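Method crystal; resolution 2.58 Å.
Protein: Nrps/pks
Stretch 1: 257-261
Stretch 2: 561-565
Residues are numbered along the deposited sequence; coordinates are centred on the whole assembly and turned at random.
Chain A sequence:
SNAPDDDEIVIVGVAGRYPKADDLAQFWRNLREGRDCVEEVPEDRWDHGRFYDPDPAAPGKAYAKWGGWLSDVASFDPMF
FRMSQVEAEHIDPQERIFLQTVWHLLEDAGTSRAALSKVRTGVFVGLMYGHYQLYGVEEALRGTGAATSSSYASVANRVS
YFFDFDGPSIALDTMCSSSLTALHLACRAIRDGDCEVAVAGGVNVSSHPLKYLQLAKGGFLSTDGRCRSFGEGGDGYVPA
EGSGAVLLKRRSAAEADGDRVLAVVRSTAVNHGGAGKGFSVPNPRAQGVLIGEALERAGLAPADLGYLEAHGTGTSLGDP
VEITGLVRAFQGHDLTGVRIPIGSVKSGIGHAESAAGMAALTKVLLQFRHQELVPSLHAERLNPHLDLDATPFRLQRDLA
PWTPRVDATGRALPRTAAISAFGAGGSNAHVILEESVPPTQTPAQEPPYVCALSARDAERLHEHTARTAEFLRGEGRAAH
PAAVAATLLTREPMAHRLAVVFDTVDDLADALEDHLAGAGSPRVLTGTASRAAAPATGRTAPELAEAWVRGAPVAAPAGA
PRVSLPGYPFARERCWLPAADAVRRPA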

# COMPACT_ATOMS: atom_id res chain seq x y z
N ASP A 257 -10.28 17.04 23.07
CA ASP A 257 -9.75 16.00 23.97
C ASP A 257 -8.59 16.50 24.83
O ASP A 257 -7.99 15.71 25.56
CB ASP A 257 -9.27 14.77 23.16
CG ASP A 257 -10.42 14.05 22.41
OD1 ASP A 257 -11.57 14.55 22.33
OD2 ASP A 257 -10.15 12.96 21.87
N GLY A 258 -8.27 17.79 24.73
CA GLY A 258 -6.99 18.33 25.22
C GLY A 258 -5.69 17.59 24.86
O GLY A 258 -4.87 17.32 25.76
N ASP A 259 -5.48 17.23 23.58
CA ASP A 259 -4.23 16.56 23.20
C ASP A 259 -3.15 17.60 23.11
O ASP A 259 -3.43 18.75 22.81
CB ASP A 259 -4.31 15.87 21.86
CG ASP A 259 -5.34 14.81 21.82
OD1 ASP A 259 -5.33 13.89 22.65
OD2 ASP A 259 -6.20 14.90 20.93
N ARG A 260 -1.92 17.19 23.34
CA ARG A 260 -0.80 18.02 22.97
C ARG A 260 -0.65 17.91 21.44
O ARG A 260 -0.52 16.82 20.89
CB ARG A 260 0.46 17.56 23.72
CG ARG A 260 1.69 18.38 23.43
CD ARG A 260 2.83 18.00 24.37
NE ARG A 260 3.07 16.55 24.37
CZ ARG A 260 4.08 15.96 25.02
NH1 ARG A 260 4.96 16.68 25.69
NH2 ARG A 260 4.21 14.64 24.95
N VAL A 261 -0.73 19.05 20.74
CA VAL A 261 -0.63 19.08 19.28
C VAL A 261 0.83 19.32 18.86
O VAL A 261 1.45 20.30 19.24
CB VAL A 261 -1.56 20.15 18.73
CG1 VAL A 261 -1.38 20.32 17.25
CG2 VAL A 261 -2.99 19.75 18.97
N PRO A 561 -1.72 19.59 31.62
CA PRO A 561 -0.69 19.61 30.61
C PRO A 561 0.05 18.26 30.56
O PRO A 561 0.12 17.56 31.58
CB PRO A 561 0.23 20.71 31.11
CG PRO A 561 0.13 20.61 32.62
CD PRO A 561 -1.24 20.06 32.93
N ARG A 562 0.60 17.89 29.41
CA ARG A 562 1.33 16.63 29.34
C ARG A 562 2.81 16.71 28.96
O ARG A 562 3.28 17.66 28.37
CB ARG A 562 0.55 15.63 28.50
CG ARG A 562 -0.73 15.22 29.25
CD ARG A 562 -1.50 14.08 28.59
NE ARG A 562 -1.73 14.30 27.16
CZ ARG A 562 -2.91 14.18 26.54
NH1 ARG A 562 -4.02 13.85 27.20
NH2 ARG A 562 -3.00 14.37 25.24
N VAL A 563 3.53 15.68 29.35
CA VAL A 563 4.92 15.53 29.02
C VAL A 563 5.16 14.12 28.53
O VAL A 563 4.36 13.21 28.75
CB VAL A 563 5.82 15.80 30.23
CG1 VAL A 563 5.63 17.25 30.65
CG2 VAL A 563 5.52 14.89 31.41
N SER A 564 6.28 13.97 27.86
CA SER A 564 6.66 12.70 27.28
C SER A 564 7.52 12.02 28.27
O SER A 564 8.53 12.56 28.67
CB SER A 564 7.51 13.00 26.08
OG SER A 564 6.80 13.80 25.17
N LEU A 565 7.11 10.83 28.70
CA LEU A 565 7.88 10.02 29.64
C LEU A 565 8.25 8.73 28.97
O LEU A 565 7.58 8.29 28.04
CB LEU A 565 7.04 9.68 30.86
CG LEU A 565 6.41 10.87 31.60
CD1 LEU A 565 5.21 10.45 32.42
CD2 LEU A 565 7.43 11.56 32.51
O HOH W 1 -1.37 14.60 22.57
O HOH W 2 7.59 16.80 27.05

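This is a small polar contact between two irregular segments, built from two arginines that reach across in opposite senses and are held by one direct hydrogen bond, one salt bridge and two bridging waters. Arg260 and Arg562 form its centre: their CA atoms lie 6.9 Å apart, both CA-to-CB bonds point toward the other stretch, and each residue has far more surface covered than any neighbour.

Arg260 runs extended through chi1 and chi2, both t, then turns at chi3 (p) to lay its guanidinium along the backbone of the second stretch. One face of the group covers Arg562 C and Val563 N, while its edge meets Ser564, where Arg260 NH2 donates a hydrogen bond to Ser564 OG at 2.7 Å. The same placement brings Arg260 NH1 to 3.3 Å from Arg562 O, but the angle is poor and no hydrogen bond results; closeness alone does not make a hydrogen bond. Arg260 NH1 donates to water 2 at 3.0 Å, and this water also accepts from Ser564 N at 3.2 Å, so Ser564 is tied to Arg260 through both side chain and backbone.

Arg562 answers with a guanidinium set against the backbone of Gly258 and Asp259. Arg562 NH2 makes a salt bridge with Asp259 OD1 at 3.5 Å, a long one, and packs closer still, at 3.2 Å, to Asp259 CA. Asp259 directs its CA-to-CB bond away overall, yet its carboxylate remains within reach. One face of the Arg562 guanidinium lies under Gly258 O, which is 3.5 Å from Arg562 NH2. Gly258 leaves the preceding helix through a Schellman motif, with a positive phi that favours glycine. Water 1 completes this side, accepting from Arg562 NH2 at 3.1 Å and placed to donate to Arg260 O at 2.9 Å, although it has more acceptors in reach than protons.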